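PDB 5WXU: 11S globulin from Wrightia tinctoria, which probably serves as a hexameric seed storage protein and also binds the plant hormone auxin (indole-3-acetic acid). Local coordinates for residues 42-46 with 73-77; 169-173 with 264-269; 224-229 with 248-252; 309-315 with 455-461; 429-434 with 445-449. One frame throughout, in Å; residues are numbered along the deposited sequence.

Interaction 1 of 5, residues 42-46 with 73-77; sequences GECDL and RELQC
Cys44 SG and Cys77 SG form a disulfide of 2.1 Å that ties the loop 42-46 to the helix 73-77, with a torsion of 110° about the S-S bond. The two half-cystines enter it differently: in Cys44 the sulfur is anti to the carbonyl carbon, whereas in Cys77 it is anti to the backbone N (chi1 164°), which carries it off the helix toward the loop. Their CA atoms, 4.8 Å apart, are the closest pair of CA atoms across the contact. This is the disulfide within the N-terminal, acidic part of the 11S subunit, joining the loop ahead of strand 56-60 to helix 73-78; it is distinct from Cys120-Cys291, which as in other 11S globulins probably links the acidic and basic chains. Arg73, one helical turn before Cys77, reaches back along the loop with its chain bent at chi3. Its NH2 donates to Gly42 O at 3.1 Å, with the acceptor near the guanidinium plane, and makes a weak bond to Asp45 O. Gly42 O also receives Asp45 N of the type I turn from the opposite face of its plane. Leu46 and Arg73 run antiparallel alongside each other, Leu46 CD2 3.6 Å from Arg73 NE, while Leu46 CD1 rests 4.2 Å from Cys77 CB. A water donates to both Glu43 O and Arg73 O. The Glu43 carboxylate turns to Ser30 of the second subunit.

Interaction 2 of 5, residues 169-173 with 264-269; sequences WAYNE and GLRLVR
Strand 169-172 and the irregular segment 264-269 run at 106° to each other end to end, with CA atoms no nearer than 7.6 Å (Glu173 to Gly264), so side chains do most of the bridging. Tyr171 holds the middle. Leu265 covers one face of its ring, with CB 3.6 Å from the ring centroid and almost on the ring normal, a CH-pi contact. With CG anti to the backbone N, the tyrosine extends far enough for its hydroxyl to accept a hydrogen bond from Leu265 N, 3.2 Å from Tyr171 OH at an N-H...O angle of 159°. Trp169 adds its six-membered ring: CH2 meets CD2 of Leu267 at the ring edge, 4.0 Å away, and CZ3 touches Leu265 CD2. At the other end Glu173 OE1 and Arg269 NH2 form a salt bridge of 2.6 Å between nearly coplanar groups, although the N-H...O angle of 126° makes the hydrogen bond weak. A water donates to Glu173 OE2 and accepts from Arg269 NH1. Strand 168-172 belongs to the N-terminal cupin barrel, and the loop after strand 258-260 folds against it; Pro430 of the third subunit packs on Trp169 and Leu267. The chemistry thus grades from a buried, apolar end at Trp169 to a partly exposed ionic end, where charge attraction and the bridging water, more than a straight hydrogen bond, would join Glu173 to Arg269.

Interaction 3 of 5, residues 224-229 with 248-252; sequences NVFQPL and LQSEN
Asn224 opens the contact by sending ND2 to Leu248 O, 3.0 Å away, in a bond that is almost straight (178°) and lies on a carbonyl lone pair and in the amide plane. The same ND2 also donates to Gly204 O, while Asn224 OD1 accepts from Phe226 N in an Asx turn; the amide is therefore fixed at both ends. Two residues on, the Phe226 ring presents one face to Leu248, whose CD2 sits over the centre, 3.9 Å from the centroid. Phe226 O takes a hydrogen bond of 2.8 Å from NE2 of Gln249, with the acceptor in the amide plane of that glutamine. Gln227, its chain stretched out, returns the exchange: its NE2 donates to Gln249 O at 3.0 Å and also to Asn205 OD1. Leu229 O then receives a second, weak bond from Gln249 NE2, so that this nitrogen spans two carbonyls of the type I turn 226-229. Across the contact, Ser250, just past helix 242-248, has positive phi and closes it in a Schellman motif. The contact thus joins the exit of strand 221-224 to the C-terminal end of helix 242-248, with Leu234 of helix 231-238 packed on Phe226 and Leu229, and Phe438 of the third subunit on Leu248.

Interaction 4 of 5, residues 309-315 with 455-461; sequences TSRGGTV and ITVLDPE. Unlike the reference sequence in segment 455-461: Asp459 (reference Gly).
Val457 sits at the centre, its side chain directed at the turn 309-313. CG1, anti to the backbone N (chi1 -177°), comes within 3.3 Å of Gly313 N and 3.5 Å of Gly312 C, while CG2 meets Val315 CG2 at 3.9 Å. Thr309 lies alongside and uses its hydroxyl: OG1 donates to Val457 O over 2.9 Å, tilted 31° from the carbonyl plane. Further along, Pro460 CD rests 3.0 Å from Arg311 O, and Asp459 OD1 lies 3.6 Å from Arg311 CB; Asp459 differs here from the glycine of the reference sequence. Behind these contacts, Gly312 and Gly313 both face Thr309 in a classic beta bulge, and Thr309 O accepts from both of their nitrogens. Asp459 OD1 accepts from Glu461 N, an Asx turn. Farther out, strand 457-458 pairs with strand 343-349 of the C-terminal cupin barrel, and Thr309 extends its sheet into the fourth subunit in a parallel ladder. The side chain of Ile455, at the segment's start, is about 5 Å from a bound indole-3-acetic acid (nearest atoms). Van der Waals packing, of Val457 above all, with a single direct hydrogen bond, thus sets the fit; the water linking Arg311 O to the poorly ordered Glu461 can add little fixed geometry.

Interaction 5 of 5, residues 429-434 with 445-449; sequences VPLDVW and ARSLK
Apolar packing centres on Leu431, which lays CD2 against the helix 445-449 at Ala445, 3.5 Å from its CB and 3.4 Å from its C. The other branch, CD1, lies over one face of the Arg446 guanidinium, 3.7 Å from CZ and offset toward the rim. The aliphatic part of Lys449 completes the patch, with CD 3.8 Å from Leu431 CD2, and its CE approaches the edge of the Trp434 ring at CD1, 4.4 Å away. Polar contact falls to the same lysine. It carries NZ across to Val429 O, a bond of 2.8 Å tilted 29° from the carbonyl plane. NZ also holds the backbone O of Arg427, an auxin-binding residue of this protein, and forms a salt bridge with Asp146 of the second subunit, giving the buried ammonium three oxygen partners. Arg446 turns its NH2 to Gln442 and to Arg145 O of the second subunit. Pro430 stands at the N-cap of helix 431-438, and the contact joins that first turn to helix 442-450, with helix 425-428 packed alongside through Ile426, which touches Leu448 and Lys449 and whose backbone O accepts from Trp434 NE1.

How the interactions relate
Interactions 1, 2 and 4 come in series along the chain, interaction 3 falling between the two halves of interaction 2 and interaction 5 between those of interaction 4. In sequence the first three belong to the N-terminal half, the last two to the C-terminal half. Centres of interactions 2 and 3, like those of 4 and 5, are 23 Å apart, whereas those of 3 and 5 are 66 Å apart, on opposite sides of the chain's centre. Interaction 5 leads into interaction 4, helix 442-450 preceding strand 457-458. In the hexamer, interaction 2 meets in the third subunit the helix 431-438 of interaction 5, and interaction 5 meets Arg266 and Asp146 in the second, joining the two ends head to tail.

Interaction 1 of 5, residues 42-46 with 73-77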
# COMPACT_ATOMS: atom_id res chain seq x y z
N GLY B 42 -1.09 -28.37 -22.01
CA GLY B 42 -0.73 -27.01 -21.66
C GLY B 42 0.77 -26.89 -21.57
O GLY B 42 1.55 -27.90 -21.47
N GLU B 43 1.24 -25.65 -21.55
CA GLU B 43 2.67 -25.48 -21.71
C GLU B 43 3.53 -25.88 -20.48
O GLU B 43 4.78 -26.01 -20.58
CB GLU B 43 2.95 -24.10 -22.25
CG GLU B 43 2.48 -22.90 -21.45
CD GLU B 43 1.02 -22.43 -21.58
OE1 GLU B 43 0.05 -23.15 -22.00
OE2 GLU B 43 0.76 -21.28 -21.11
N CYS B 44 2.89 -26.04 -19.31
CA CYS B 44 3.53 -26.49 -18.11
C CYS B 44 3.02 -27.90 -17.69
O CYS B 44 3.24 -28.37 -16.56
CB CYS B 44 3.28 -25.52 -16.96
SG CYS B 44 4.41 -24.08 -17.04
N ASP B 45 2.44 -28.60 -18.65
CA ASP B 45 2.00 -29.98 -18.36
C ASP B 45 3.13 -30.85 -18.87
O ASP B 45 3.12 -31.33 -20.01
CB ASP B 45 0.72 -30.26 -19.07
CG ASP B 45 0.21 -31.69 -18.82
OD1 ASP B 45 0.72 -32.35 -17.90
OD2 ASP B 45 -0.67 -32.12 -19.55
N LEU B 46 4.15 -30.99 -18.04
CA LEU B 46 5.34 -31.70 -18.42
C LEU B 46 5.33 -33.11 -17.82
O LEU B 46 5.10 -33.34 -16.58
CB LEU B 46 6.60 -30.97 -17.92
CG LEU B 46 6.64 -29.44 -18.15
CD1 LEU B 46 7.91 -28.84 -17.54
CD2 LEU B 46 6.53 -29.16 -19.62
N ARG B 73 11.17 -27.17 -23.34
CA ARG B 73 9.88 -27.14 -22.67
C ARG B 73 9.98 -26.65 -21.20
O ARG B 73 9.15 -25.84 -20.76
CB ARG B 73 9.17 -28.50 -22.75
CG ARG B 73 8.33 -28.65 -24.01
CD ARG B 73 7.48 -29.90 -24.00
NE ARG B 73 6.29 -29.89 -23.12
CZ ARG B 73 5.19 -29.15 -23.27
NH1 ARG B 73 5.08 -28.27 -24.25
NH2 ARG B 73 4.18 -29.27 -22.42
N GLU B 74 10.99 -27.13 -20.48
CA GLU B 74 11.27 -26.67 -19.09
C GLU B 74 11.33 -25.12 -18.98
O GLU B 74 10.66 -24.52 -18.12
CB GLU B 74 12.57 -27.20 -18.51
CG GLU B 74 12.65 -28.67 -18.17
CD GLU B 74 12.97 -29.59 -19.34
OE1 GLU B 74 12.91 -29.16 -20.53
OE2 GLU B 74 13.26 -30.75 -19.07
N LEU B 75 12.18 -24.53 -19.82
CA LEU B 75 12.42 -23.08 -19.80
C LEU B 75 11.22 -22.30 -20.27
O LEU B 75 10.91 -21.21 -19.72
CB LEU B 75 13.64 -22.70 -20.64
CG LEU B 75 14.95 -22.59 -19.88
CD1 LEU B 75 15.41 -23.93 -19.43
CD2 LEU B 75 16.08 -21.92 -20.63
N GLN B 76 10.53 -22.81 -21.31
CA GLN B 76 9.33 -22.14 -21.78
C GLN B 76 8.25 -22.16 -20.73
O GLN B 76 7.57 -21.15 -20.60
CB GLN B 76 8.76 -22.80 -23.01
CG GLN B 76 9.72 -22.75 -24.16
CD GLN B 76 9.29 -21.84 -25.25
OE1 GLN B 76 10.09 -21.01 -25.74
NE2 GLN B 76 8.04 -22.00 -25.68
N CYS B 77 8.11 -23.28 -20.01
CA CYS B 77 7.11 -23.41 -18.91
C CYS B 77 7.44 -22.42 -17.75
O CYS B 77 6.56 -21.69 -17.26
CB CYS B 77 7.06 -24.85 -18.32
SG CYS B 77 6.24 -24.98 -16.71
O HOH W 1 6.58 -25.46 -22.33

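Interaction 2 of 5, residues 169-173 with 264-269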
# COMPACT_ATOMS: atom_id res chain seq x y z
N TRP B 169 26.87 -3.49 -16.36
CA TRP B 169 28.16 -3.92 -16.93
C TRP B 169 28.95 -4.54 -15.85
O TRP B 169 28.63 -4.38 -14.68
CB TRP B 169 28.94 -2.75 -17.56
CG TRP B 169 29.26 -1.60 -16.65
CD1 TRP B 169 28.48 -0.45 -16.44
CD2 TRP B 169 30.39 -1.43 -15.78
NE1 TRP B 169 29.03 0.37 -15.50
CE2 TRP B 169 30.21 -0.18 -15.08
CE3 TRP B 169 31.54 -2.20 -15.49
CZ2 TRP B 169 31.08 0.27 -14.13
CZ3 TRP B 169 32.42 -1.68 -14.60
CH2 TRP B 169 32.24 -0.48 -13.95
N ALA B 170 29.97 -5.32 -16.24
CA ALA B 170 30.73 -6.04 -15.22
C ALA B 170 32.22 -6.11 -15.68
O ALA B 170 32.51 -6.12 -16.84
CB ALA B 170 30.18 -7.42 -14.99
N TYR B 171 33.10 -6.08 -14.70
CA TYR B 171 34.56 -6.12 -14.93
C TYR B 171 35.17 -7.07 -13.89
O TYR B 171 34.87 -6.99 -12.70
CB TYR B 171 35.14 -4.74 -14.79
CG TYR B 171 36.65 -4.74 -14.89
CD1 TYR B 171 37.26 -4.99 -16.07
CD2 TYR B 171 37.44 -4.53 -13.76
CE1 TYR B 171 38.66 -5.03 -16.17
CE2 TYR B 171 38.83 -4.55 -13.85
CZ TYR B 171 39.42 -4.80 -15.05
OH TYR B 171 40.81 -4.83 -15.10
N ASN B 172 36.00 -7.98 -14.39
CA ASN B 172 36.71 -8.96 -13.56
C ASN B 172 38.08 -8.40 -13.16
O ASN B 172 38.97 -8.29 -14.01
CB ASN B 172 36.93 -10.26 -14.34
CG ASN B 172 37.58 -11.31 -13.49
OD1 ASN B 172 37.66 -11.16 -12.27
ND2 ASN B 172 38.00 -12.40 -14.12
N GLU B 173 38.25 -8.13 -11.88
CA GLU B 173 39.52 -7.68 -11.38
C GLU B 173 40.39 -8.81 -10.81
O GLU B 173 41.51 -8.54 -10.42
CB GLU B 173 39.32 -6.54 -10.36
CG GLU B 173 38.67 -6.96 -9.07
CD GLU B 173 38.33 -5.75 -8.19
OE1 GLU B 173 38.83 -4.63 -8.50
OE2 GLU B 173 37.57 -5.92 -7.22
N GLY B 264 44.34 -2.90 -16.78
CA GLY B 264 43.35 -2.76 -15.72
C GLY B 264 42.46 -1.51 -15.88
O GLY B 264 42.89 -0.41 -16.22
N LEU B 265 41.19 -1.69 -15.56
CA LEU B 265 40.18 -0.61 -15.64
C LEU B 265 40.41 0.43 -14.57
O LEU B 265 40.62 0.10 -13.42
CB LEU B 265 38.79 -1.25 -15.50
CG LEU B 265 37.61 -0.38 -15.90
CD1 LEU B 265 37.64 -0.01 -17.38
CD2 LEU B 265 36.36 -1.14 -15.50
N ARG B 266 40.35 1.70 -14.95
CA ARG B 266 40.57 2.82 -14.08
C ARG B 266 39.16 3.37 -13.79
O ARG B 266 38.42 3.59 -14.69
CB ARG B 266 41.48 3.85 -14.78
CG ARG B 266 42.82 3.23 -15.28
CD ARG B 266 43.60 3.99 -16.39
NE ARG B 266 42.93 4.11 -17.71
CZ ARG B 266 43.19 5.04 -18.67
NH1 ARG B 266 44.13 5.99 -18.51
NH2 ARG B 266 42.50 5.03 -19.81
N LEU B 267 38.79 3.48 -12.53
CA LEU B 267 37.49 4.09 -12.17
C LEU B 267 37.60 4.78 -10.84
O LEU B 267 38.66 4.71 -10.18
CB LEU B 267 36.37 3.05 -12.24
CG LEU B 267 36.61 1.67 -11.65
CD1 LEU B 267 36.61 1.77 -10.15
CD2 LEU B 267 35.51 0.72 -12.06
N VAL B 268 36.56 5.48 -10.43
CA VAL B 268 36.58 6.22 -9.19
C VAL B 268 36.04 5.25 -8.14
O VAL B 268 34.90 4.81 -8.21
CB VAL B 268 35.73 7.50 -9.27
CG1 VAL B 268 35.73 8.28 -7.96
CG2 VAL B 268 36.22 8.41 -10.37
N ARG B 269 36.85 4.97 -7.14
CA ARG B 269 36.45 4.02 -6.14
C ARG B 269 37.01 4.33 -4.79
O ARG B 269 38.13 4.87 -4.68
CB ARG B 269 36.78 2.59 -6.55
CG ARG B 269 38.27 2.34 -6.78
CD ARG B 269 38.73 1.09 -6.02
NE ARG B 269 38.84 -0.04 -6.93
CZ ARG B 269 38.65 -1.32 -6.60
NH1 ARG B 269 38.29 -1.70 -5.38
NH2 ARG B 269 38.78 -2.24 -7.56
O HOH W 2 38.12 -4.83 -5.02

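Interaction 3 of 5, residues 224-229 with 248-252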
# COMPACT_ATOMS: atom_id res chain seq x y z
N ASN B 224 24.42 -4.41 -30.81
CA ASN B 224 24.95 -3.13 -30.46
C ASN B 224 23.94 -2.05 -30.90
O ASN B 224 23.72 -1.83 -32.13
CB ASN B 224 26.31 -2.88 -31.17
CG ASN B 224 26.88 -1.51 -30.93
OD1 ASN B 224 26.22 -0.59 -30.44
ND2 ASN B 224 28.18 -1.33 -31.29
N VAL B 225 23.30 -1.39 -29.95
CA VAL B 225 22.20 -0.44 -30.28
C VAL B 225 22.56 0.77 -31.10
O VAL B 225 21.63 1.42 -31.65
CB VAL B 225 21.44 0.09 -28.99
CG1 VAL B 225 20.86 -1.05 -28.25
CG2 VAL B 225 22.20 1.00 -28.11
N PHE B 226 23.86 1.08 -31.21
CA PHE B 226 24.31 2.20 -31.98
C PHE B 226 24.41 1.86 -33.46
O PHE B 226 24.32 2.76 -34.28
CB PHE B 226 25.67 2.69 -31.49
CG PHE B 226 25.68 3.17 -30.07
CD1 PHE B 226 24.89 4.24 -29.70
CD2 PHE B 226 26.45 2.54 -29.08
CE1 PHE B 226 24.86 4.67 -28.39
CE2 PHE B 226 26.42 2.96 -27.77
CZ PHE B 226 25.66 4.07 -27.44
N GLN B 227 24.54 0.58 -33.79
CA GLN B 227 24.63 0.14 -35.18
C GLN B 227 23.46 0.50 -36.08
O GLN B 227 23.69 0.90 -37.20
CB GLN B 227 24.94 -1.38 -35.25
CG GLN B 227 26.39 -1.60 -34.83
CD GLN B 227 26.85 -3.05 -34.87
OE1 GLN B 227 26.09 -3.94 -35.22
NE2 GLN B 227 28.16 -3.26 -34.63
N PRO B 228 22.19 0.33 -35.62
CA PRO B 228 21.05 0.64 -36.54
C PRO B 228 20.70 2.08 -36.67
O PRO B 228 19.60 2.39 -37.09
CB PRO B 228 19.90 -0.16 -35.94
CG PRO B 228 20.25 -0.36 -34.50
CD PRO B 228 21.75 -0.52 -34.48
N LEU B 229 21.59 3.00 -36.33
CA LEU B 229 21.35 4.43 -36.34
C LEU B 229 22.29 5.10 -37.38
O LEU B 229 23.43 4.60 -37.69
CB LEU B 229 21.63 5.00 -34.96
CG LEU B 229 20.77 4.39 -33.81
CD1 LEU B 229 21.10 4.97 -32.46
CD2 LEU B 229 19.29 4.61 -34.12
N LEU B 248 31.60 4.16 -31.71
CA LEU B 248 30.47 3.59 -30.91
C LEU B 248 29.83 2.41 -31.60
O LEU B 248 29.44 1.39 -30.95
CB LEU B 248 29.41 4.61 -30.58
CG LEU B 248 29.64 5.47 -29.34
CD1 LEU B 248 30.82 6.35 -29.48
CD2 LEU B 248 28.41 6.36 -29.06
N GLN B 249 29.73 2.51 -32.92
CA GLN B 249 29.15 1.45 -33.77
C GLN B 249 30.09 0.29 -33.98
O GLN B 249 29.68 -0.72 -34.51
CB GLN B 249 28.66 2.01 -35.13
CG GLN B 249 27.65 3.13 -34.97
CD GLN B 249 27.16 3.65 -36.31
OE1 GLN B 249 27.94 3.99 -37.18
NE2 GLN B 249 25.83 3.69 -36.48
N SER B 250 31.33 0.46 -33.55
CA SER B 250 32.30 -0.62 -33.46
C SER B 250 32.64 -1.11 -34.83
O SER B 250 32.88 -2.26 -35.00
CB SER B 250 31.78 -1.81 -32.63
OG SER B 250 32.84 -2.67 -32.19
N GLU B 251 32.62 -0.25 -35.82
CA GLU B 251 32.96 -0.76 -37.13
C GLU B 251 34.49 -1.05 -37.11
O GLU B 251 35.32 -0.37 -36.39
CB GLU B 251 32.35 0.07 -38.30
CG GLU B 251 31.04 -0.54 -38.94
CD GLU B 251 30.29 -1.64 -38.11
OE1 GLU B 251 30.78 -2.82 -38.04
OE2 GLU B 251 29.19 -1.36 -37.55
N ASN B 252 34.79 -2.15 -37.79
CA ASN B 252 36.13 -2.72 -37.82
C ASN B 252 36.66 -3.11 -36.45
O ASN B 252 37.87 -3.10 -36.27
CB ASN B 252 37.12 -1.77 -38.50
CG ASN B 252 36.62 -1.29 -39.85
OD1 ASN B 252 36.10 -2.10 -40.65
ND2 ASN B 252 36.74 0.02 -40.10

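Interaction 4 of 5, residues 309-315 with 455-461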
# COMPACT_ATOMS: atom_id res chain seq x y z
N THR B 309 20.47 -27.44 10.24
CA THR B 309 20.44 -28.69 10.96
C THR B 309 21.86 -29.21 11.02
O THR B 309 22.51 -29.42 9.99
CB THR B 309 19.52 -29.65 10.27
OG1 THR B 309 18.17 -29.14 10.29
CG2 THR B 309 19.53 -31.08 11.04
N SER B 310 22.34 -29.40 12.24
CA SER B 310 23.66 -29.90 12.46
C SER B 310 23.81 -31.28 11.78
O SER B 310 22.90 -32.13 11.84
CB SER B 310 23.85 -29.99 13.97
OG SER B 310 25.06 -30.57 14.24
N ARG B 311 24.94 -31.44 11.10
CA ARG B 311 25.17 -32.66 10.26
C ARG B 311 24.33 -32.80 8.99
O ARG B 311 24.47 -33.79 8.25
CB ARG B 311 25.04 -33.96 11.09
CG ARG B 311 25.81 -33.91 12.42
CD ARG B 311 25.83 -35.23 13.16
NE ARG B 311 26.73 -35.14 14.33
CZ ARG B 311 26.98 -36.13 15.19
NH1 ARG B 311 26.41 -37.32 15.06
NH2 ARG B 311 27.84 -35.93 16.19
N GLY B 312 23.41 -31.85 8.75
CA GLY B 312 22.52 -31.92 7.62
C GLY B 312 22.86 -30.83 6.60
O GLY B 312 23.05 -31.11 5.44
N GLY B 313 22.85 -29.59 7.04
CA GLY B 313 23.28 -28.44 6.21
C GLY B 313 22.41 -27.20 6.48
O GLY B 313 21.84 -27.05 7.58
N THR B 314 22.39 -26.32 5.47
CA THR B 314 21.78 -24.97 5.58
C THR B 314 20.91 -24.63 4.39
O THR B 314 21.16 -25.03 3.26
CB THR B 314 22.84 -23.85 5.69
OG1 THR B 314 23.79 -23.88 4.60
CG2 THR B 314 23.63 -23.98 6.93
N VAL B 315 19.91 -23.81 4.70
CA VAL B 315 19.19 -23.00 3.71
C VAL B 315 19.39 -21.52 4.01
O VAL B 315 19.17 -21.06 5.16
CB VAL B 315 17.68 -23.36 3.69
CG1 VAL B 315 17.00 -22.60 2.56
CG2 VAL B 315 17.52 -24.80 3.36
N ILE B 455 13.18 -29.38 10.91
CA ILE B 455 12.50 -28.52 9.92
C ILE B 455 13.40 -28.42 8.72
O ILE B 455 14.56 -27.97 8.85
CB ILE B 455 12.25 -27.10 10.48
CG1 ILE B 455 11.21 -27.18 11.59
CG2 ILE B 455 11.78 -26.17 9.40
CD1 ILE B 455 10.89 -25.85 12.35
N THR B 456 12.84 -28.79 7.57
CA THR B 456 13.43 -28.62 6.23
C THR B 456 14.72 -29.35 5.88
O THR B 456 14.76 -30.05 4.82
CB THR B 456 13.59 -27.11 5.93
OG1 THR B 456 12.29 -26.50 5.97
CG2 THR B 456 14.26 -26.83 4.60
N VAL B 457 15.76 -29.18 6.69
CA VAL B 457 17.06 -29.85 6.44
C VAL B 457 17.14 -31.11 7.25
O VAL B 457 17.04 -31.04 8.45
CB VAL B 457 18.29 -28.93 6.71
CG1 VAL B 457 19.58 -29.68 6.35
CG2 VAL B 457 18.19 -27.72 5.80
N LEU B 458 17.24 -32.27 6.58
CA LEU B 458 17.26 -33.55 7.24
C LEU B 458 18.68 -34.02 7.48
O LEU B 458 19.48 -34.07 6.58
CB LEU B 458 16.49 -34.62 6.47
CG LEU B 458 15.04 -34.27 6.19
CD1 LEU B 458 14.31 -35.23 5.32
CD2 LEU B 458 14.27 -34.06 7.53
N ASP B 459 18.88 -34.48 8.71
CA ASP B 459 20.12 -35.11 9.20
C ASP B 459 20.23 -36.48 8.47
O ASP B 459 19.25 -37.23 8.42
CB ASP B 459 19.91 -35.29 10.70
CG ASP B 459 21.19 -35.40 11.48
OD1 ASP B 459 22.13 -36.12 11.05
OD2 ASP B 459 21.20 -34.82 12.60
N PRO B 460 21.38 -36.79 7.87
CA PRO B 460 21.46 -38.17 7.32
C PRO B 460 21.43 -39.20 8.49
O PRO B 460 20.92 -40.27 8.27
CB PRO B 460 22.77 -38.18 6.56
CG PRO B 460 23.56 -37.01 7.09
CD PRO B 460 22.65 -36.07 7.78
N GLU B 461 21.89 -38.83 9.70
CA GLU B 461 21.94 -39.74 10.87
C GLU B 461 20.63 -39.84 11.73
O GLU B 461 20.72 -40.07 12.95
CB GLU B 461 23.14 -39.42 11.84
CG GLU B 461 24.27 -38.48 11.42
CD GLU B 461 25.11 -38.97 10.26
OE1 GLU B 461 24.92 -40.12 9.80
OE2 GLU B 461 25.97 -38.17 9.81
O HOH W 3 26.49 -35.47 8.29

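Interaction 5 of 5, residues 429-434 with 445-449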
# COMPACT_ATOMS: atom_id res chain seq x y z
N VAL B 429 -2.76 -31.83 9.47
CA VAL B 429 -4.01 -32.52 9.24
C VAL B 429 -4.32 -33.48 10.45
O VAL B 429 -3.41 -34.09 11.00
CB VAL B 429 -3.91 -33.26 7.87
CG1 VAL B 429 -5.06 -34.25 7.61
CG2 VAL B 429 -3.82 -32.21 6.72
N PRO B 430 -5.59 -33.60 10.84
CA PRO B 430 -5.93 -34.57 11.90
C PRO B 430 -5.39 -35.94 11.62
O PRO B 430 -5.46 -36.40 10.48
CB PRO B 430 -7.45 -34.51 11.94
CG PRO B 430 -7.80 -33.12 11.47
CD PRO B 430 -6.81 -32.91 10.35
N LEU B 431 -4.85 -36.60 12.64
CA LEU B 431 -4.36 -37.98 12.48
C LEU B 431 -5.40 -38.91 11.86
O LEU B 431 -5.06 -39.73 10.99
CB LEU B 431 -4.05 -38.64 13.83
CG LEU B 431 -2.70 -38.95 14.43
CD1 LEU B 431 -2.95 -39.98 15.53
CD2 LEU B 431 -1.53 -39.33 13.54
N ASP B 432 -6.66 -38.75 12.27
CA ASP B 432 -7.71 -39.64 11.79
C ASP B 432 -8.05 -39.48 10.31
O ASP B 432 -8.60 -40.40 9.64
CB ASP B 432 -8.97 -39.52 12.65
CG ASP B 432 -9.83 -40.83 12.64
OD1 ASP B 432 -9.27 -41.91 12.40
OD2 ASP B 432 -11.04 -40.70 12.89
N VAL B 433 -7.71 -38.31 9.75
CA VAL B 433 -7.81 -38.16 8.29
C VAL B 433 -6.82 -39.10 7.60
O VAL B 433 -7.22 -39.80 6.66
CB VAL B 433 -7.59 -36.69 7.81
CG1 VAL B 433 -7.44 -36.55 6.31
CG2 VAL B 433 -8.74 -35.81 8.26
N TRP B 434 -5.58 -39.14 8.08
CA TRP B 434 -4.56 -40.00 7.44
C TRP B 434 -4.87 -41.48 7.75
O TRP B 434 -4.65 -42.31 6.91
CB TRP B 434 -3.21 -39.63 7.95
CG TRP B 434 -2.80 -38.17 7.69
CD1 TRP B 434 -2.23 -37.33 8.61
CD2 TRP B 434 -2.83 -37.45 6.45
NE1 TRP B 434 -1.89 -36.13 8.03
CE2 TRP B 434 -2.31 -36.14 6.72
CE3 TRP B 434 -3.30 -37.74 5.18
CZ2 TRP B 434 -2.19 -35.17 5.73
CZ3 TRP B 434 -3.24 -36.74 4.17
CH2 TRP B 434 -2.65 -35.47 4.45
N ALA B 445 0.30 -43.85 11.74
CA ALA B 445 0.02 -42.43 11.39
C ALA B 445 0.77 -41.53 12.32
O ALA B 445 1.28 -40.54 11.88
CB ALA B 445 -1.46 -42.17 11.47
N ARG B 446 0.89 -41.87 13.62
CA ARG B 446 1.76 -41.06 14.49
C ARG B 446 3.19 -41.04 14.03
O ARG B 446 3.81 -39.99 14.03
CB ARG B 446 1.73 -41.55 15.93
CG ARG B 446 0.55 -41.11 16.65
CD ARG B 446 0.59 -41.59 18.10
NE ARG B 446 -0.80 -41.52 18.49
CZ ARG B 446 -1.41 -40.41 18.89
NH1 ARG B 446 -0.74 -39.27 19.05
NH2 ARG B 446 -2.72 -40.45 19.17
N SER B 447 3.74 -42.22 13.69
CA SER B 447 5.08 -42.29 13.21
C SER B 447 5.24 -41.39 12.02
O SER B 447 6.23 -40.67 11.90
CB SER B 447 5.46 -43.72 12.81
OG SER B 447 5.52 -44.57 13.99
N LEU B 448 4.26 -41.43 11.11
CA LEU B 448 4.32 -40.52 9.95
C LEU B 448 4.44 -39.03 10.33
O LEU B 448 5.29 -38.27 9.79
CB LEU B 448 3.14 -40.77 9.03
CG LEU B 448 3.24 -40.20 7.63
CD1 LEU B 448 4.33 -40.86 6.76
CD2 LEU B 448 1.90 -40.31 6.95
N LYS B 449 3.61 -38.61 11.27
CA LYS B 449 3.66 -37.25 11.78
C LYS B 449 4.98 -36.84 12.44
O LYS B 449 5.54 -35.74 12.14
CB LYS B 449 2.52 -36.98 12.79
CG LYS B 449 1.26 -36.53 12.14
CD LYS B 449 0.24 -36.01 13.14
CE LYS B 449 -1.04 -35.56 12.50
NZ LYS B 449 -1.79 -34.47 13.26